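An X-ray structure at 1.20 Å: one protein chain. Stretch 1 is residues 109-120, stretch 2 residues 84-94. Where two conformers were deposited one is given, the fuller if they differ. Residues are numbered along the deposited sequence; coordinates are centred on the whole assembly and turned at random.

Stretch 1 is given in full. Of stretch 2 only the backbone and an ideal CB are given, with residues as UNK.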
# COMPACT_ATOMS: atom_id res chain seq x y z
N GLY A 109 3.48 3.87 -7.23
CA GLY A 109 4.37 3.01 -6.49
C GLY A 109 5.76 3.58 -6.52
O GLY A 109 6.13 4.35 -7.41
N LEU A 110 6.56 3.15 -5.54
CA LEU A 110 7.92 3.61 -5.39
C LEU A 110 8.78 2.42 -5.00
O LEU A 110 8.29 1.47 -4.38
CB LEU A 110 8.06 4.63 -4.25
CG LEU A 110 7.27 5.92 -4.41
CD1 LEU A 110 7.33 6.75 -3.14
CD2 LEU A 110 7.73 6.69 -5.62
N TYR A 111 10.07 2.49 -5.34
CA TYR A 111 10.99 1.51 -4.77
C TYR A 111 12.35 2.15 -4.57
O TYR A 111 12.66 3.17 -5.19
CB TYR A 111 11.12 0.23 -5.60
CG TYR A 111 11.81 0.32 -6.93
CD1 TYR A 111 13.17 0.05 -7.05
CD2 TYR A 111 11.09 0.58 -8.08
CE1 TYR A 111 13.79 0.06 -8.28
CE2 TYR A 111 11.71 0.59 -9.31
CZ TYR A 111 13.04 0.34 -9.41
OH TYR A 111 13.64 0.35 -10.65
N THR A 112 13.17 1.54 -3.72
CA THR A 112 14.52 2.03 -3.51
C THR A 112 15.42 0.88 -3.09
O THR A 112 14.98 -0.07 -2.43
CB THR A 112 14.56 3.14 -2.45
OG1 THR A 112 15.87 3.71 -2.35
CG2 THR A 112 14.15 2.62 -1.08
N ASP A 113 16.69 0.99 -3.45
CA ASP A 113 17.70 0.06 -2.96
C ASP A 113 18.63 0.70 -1.94
O ASP A 113 19.63 0.11 -1.55
CB ASP A 113 18.46 -0.61 -4.11
CG ASP A 113 19.31 0.36 -4.90
OD1 ASP A 113 19.34 1.54 -4.56
OD2 ASP A 113 19.95 -0.08 -5.89
N GLU A 114 18.27 1.88 -1.42
CA GLU A 114 19.08 2.58 -0.44
C GLU A 114 18.44 2.50 0.93
O GLU A 114 17.21 2.46 1.05
CB GLU A 114 19.26 4.05 -0.84
CG GLU A 114 19.90 4.21 -2.21
CD GLU A 114 20.25 5.64 -2.58
OE1 GLU A 114 20.78 5.82 -3.70
OE2 GLU A 114 20.00 6.57 -1.79
N ALA A 115 19.27 2.49 1.97
CA ALA A 115 18.78 2.65 3.32
C ALA A 115 18.54 4.13 3.64
O ALA A 115 19.03 5.02 2.94
CB ALA A 115 19.75 2.05 4.34
N GLY A 116 17.80 4.37 4.71
CA GLY A 116 17.56 5.75 5.12
C GLY A 116 16.47 6.46 4.36
O GLY A 116 16.35 7.68 4.46
N VAL A 117 15.63 5.73 3.64
CA VAL A 117 14.59 6.29 2.78
C VAL A 117 13.30 5.55 3.11
O VAL A 117 13.20 4.35 2.86
CB VAL A 117 14.95 6.11 1.29
CG1 VAL A 117 13.83 6.60 0.41
CG2 VAL A 117 16.25 6.81 0.99
N LEU A 118 12.31 6.26 3.65
CA LEU A 118 11.05 5.64 4.02
C LEU A 118 10.03 5.89 2.92
O LEU A 118 9.56 7.01 2.76
CB LEU A 118 10.54 6.15 5.37
CG LEU A 118 9.41 5.29 5.94
CD1 LEU A 118 9.91 3.96 6.48
CD2 LEU A 118 8.60 6.04 7.00
N LEU A 119 9.66 4.85 2.18
CA LEU A 119 8.60 4.98 1.20
C LEU A 119 7.29 5.06 1.96
O LEU A 119 7.05 4.26 2.88
CB LEU A 119 8.58 3.76 0.27
CG LEU A 119 9.95 3.45 -0.35
CD1 LEU A 119 9.80 2.21 -1.24
CD2 LEU A 119 10.53 4.58 -1.11
N ALA A 120 6.41 5.98 1.58
CA ALA A 120 5.24 6.28 2.38
C ALA A 120 4.07 6.60 1.45
O ALA A 120 4.09 7.62 0.75
CB ALA A 120 5.55 7.45 3.32
N UNK A 84 1.97 3.46 -12.73
CA UNK A 84 3.36 3.87 -12.90
C UNK A 84 4.10 3.83 -11.56
O UNK A 84 3.51 3.98 -10.49
CB UNK A 84 3.43 5.27 -13.51
N UNK A 85 5.41 3.59 -11.65
CA UNK A 85 6.27 3.35 -10.49
C UNK A 85 7.56 4.11 -10.72
O UNK A 85 8.06 4.16 -11.85
CB UNK A 85 6.53 1.86 -10.27
N UNK A 86 8.13 4.68 -9.66
CA UNK A 86 9.37 5.43 -9.74
C UNK A 86 10.40 4.88 -8.75
O UNK A 86 10.07 4.68 -7.57
CB UNK A 86 9.11 6.91 -9.47
N UNK A 87 11.62 4.66 -9.21
CA UNK A 87 12.74 4.38 -8.33
C UNK A 87 13.18 5.68 -7.68
O UNK A 87 13.33 6.71 -8.37
CB UNK A 87 13.89 3.73 -9.09
N UNK A 88 13.36 5.66 -6.36
CA UNK A 88 13.80 6.84 -5.64
C UNK A 88 15.04 6.56 -4.81
O UNK A 88 15.38 5.40 -4.52
CB UNK A 88 12.68 7.36 -4.74
N UNK A 89 15.74 7.64 -4.43
CA UNK A 89 16.99 7.57 -3.69
C UNK A 89 16.98 8.64 -2.61
O UNK A 89 16.01 9.37 -2.42
CB UNK A 89 18.19 7.74 -4.62
N UNK A 90 18.10 8.74 -1.89
CA UNK A 90 18.18 9.77 -0.85
C UNK A 90 17.99 11.17 -1.42
O UNK A 90 17.56 12.07 -0.68
CB UNK A 90 19.53 9.69 -0.13
N UNK A 91 18.23 11.38 -2.72
CA UNK A 91 18.02 12.71 -3.29
C UNK A 91 16.55 13.08 -3.35
O UNK A 91 16.24 14.26 -3.57
CB UNK A 91 18.63 12.79 -4.69
N UNK A 92 15.66 12.13 -3.15
CA UNK A 92 14.22 12.37 -3.18
C UNK A 92 13.63 12.53 -1.79
O UNK A 92 12.42 12.79 -1.68
CB UNK A 92 13.51 11.23 -3.91
N UNK A 93 14.45 12.44 -0.74
CA UNK A 93 13.90 12.52 0.60
C UNK A 93 13.20 13.85 0.81
O UNK A 93 13.69 14.91 0.38
CB UNK A 93 15.00 12.32 1.65
N UNK A 94 12.07 13.78 1.49
CA UNK A 94 11.24 14.94 1.74
C UNK A 94 10.18 15.20 0.70
O UNK A 94 9.25 15.97 0.98
CB UNK A 94 12.13 16.18 1.86

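The ideal CB of position 84 has nothing of stretch 1 within 5.5 Å. Only its carbonyl is engaged, in a weak hydrogen bond from Gly-109 N to O of 84 (3.3 Å), so many side chains would serve. It is Asp-84, whose carboxylate leads away.

At 85 the CB lies on the sheet face that carries Tyr-111, 3.8 Å from Gly-109 O and 5.2 Å from Tyr-111 CD2. Gly-109 has no side chain to crowd this site, and the edge of the Tyr-111 ring lies near; an apolar, branched residue suits it. In Ile-85, CG1 lies where a CB on Gly-109 would be tight, and CG2 is 3.8 Å from Tyr-111 CD2, at the ring edge.

Position 86 pairs in parallel with Leu-110: its N donates to Gly-109 O (3.0 Å), and its O accepts from Tyr-111 N (3.1 Å). The CB sits 4.1 Å from Leu-110 CD2, and any side chain with an aliphatic base would fit. Gln-86 lays its CB by the leucine while its amide end leads away.

At 87 the CB stands 3.5 Å from Tyr-111 CZ, with the carboxylate of Asp-113 farther out. A long side chain, aliphatic at its root and basic at its tip, would answer both. Lys-87, extended with all four chi angles t, lies over the face of the Tyr-111 ring, CB 3.9 Å from its centroid in a CH-pi contact; NZ makes a long salt bridge to Asp-113 OD2 (4.0 Å).

Position 88 donates its N to Tyr-111 O (2.8 Å) and accepts from Thr-112 OG1 at its O (2.8 Å). Around its CB, Leu-110 CD2 and Leu-119 CD2 each lie 5.1 Å away, calling for a modest apolar group such as valine or isoleucine. Val-88 brings CG1 to Leu-110 CD2 (4.0 Å) and CG2 to Leu-119 CD2 (3.6 Å).

The CB at 89 is 3.3 Å from Glu-114 OE1, leaving little space on that side; a small polar residue would suit the turn. Thr-89 OG1 accepts from N of 91 (3.2 Å).

At 90 the backbone N donates to Glu-114 OE2 (2.9 Å), and Val-117 CG2 lies 4.5 Å from the CB, so a side chain with a flexible aliphatic stem fits. Lys-90 packs CG against Val-117 CG2 (3.5 Å).

Stretch 1 sets no demand at 91, so many residues would do; Ser-91 is found. At 92 an acceptor able to reach back to N of 89 would suit, and Asp-92 OD1 accepts from Thr-89 N (2.9 Å).

From 93 only a long donor could reach Gly-116 O. Arg-93 NE (3.0 Å) and NH1 (2.9 Å) both donate to Gly-116 O.

At 94, phi/psi of 91/-14 call for glycine, and Gly-94 is found.

Stretch 2 84-94: DIQKVTKSDRG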
# COMPACT_ATOMS: atom_id res chain seq x y z
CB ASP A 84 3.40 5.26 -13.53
CG ASP A 84 3.05 5.24 -15.02
OD1 ASP A 84 3.64 4.42 -15.77
OD2 ASP A 84 2.20 6.04 -15.44
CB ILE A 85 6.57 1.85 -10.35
CG1 ILE A 85 5.31 1.06 -10.02
CG2 ILE A 85 7.65 1.61 -9.31
CD1 ILE A 85 5.49 -0.44 -10.17
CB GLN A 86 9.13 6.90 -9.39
CG GLN A 86 10.25 7.84 -9.79
CD GLN A 86 10.08 8.31 -11.22
OE1 GLN A 86 9.27 9.19 -11.50
NE2 GLN A 86 10.83 7.71 -12.12
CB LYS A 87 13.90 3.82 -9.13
CG LYS A 87 15.14 3.56 -8.31
CD LYS A 87 16.22 2.91 -9.13
CE LYS A 87 17.48 2.59 -8.31
NZ LYS A 87 18.42 1.71 -9.07
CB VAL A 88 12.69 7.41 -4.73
CG1 VAL A 88 11.52 7.88 -5.60
CG2 VAL A 88 12.22 6.35 -3.73
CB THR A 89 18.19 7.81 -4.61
OG1 THR A 89 18.17 9.18 -5.06
CG2 THR A 89 18.18 6.87 -5.80
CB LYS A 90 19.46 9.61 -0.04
CG LYS A 90 19.30 8.53 1.04
CD LYS A 90 20.61 8.03 1.63
CE LYS A 90 21.42 9.15 2.25
NZ LYS A 90 22.34 8.62 3.30
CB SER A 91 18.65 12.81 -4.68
OG SER A 91 17.98 12.01 -5.63
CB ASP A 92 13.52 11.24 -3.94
CG ASP A 92 14.05 11.08 -5.35
OD1 ASP A 92 14.60 10.01 -5.66
OD2 ASP A 92 13.96 12.05 -6.12
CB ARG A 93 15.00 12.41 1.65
CG ARG A 93 15.64 11.04 1.76
CD ARG A 93 17.02 11.24 2.35
NE ARG A 93 17.35 10.25 3.35
CZ ARG A 93 18.45 10.30 4.08
NH1 ARG A 93 18.67 9.35 4.98
NH2 ARG A 93 19.31 11.30 3.91
O HOH W 1 17.12 3.26 -5.22
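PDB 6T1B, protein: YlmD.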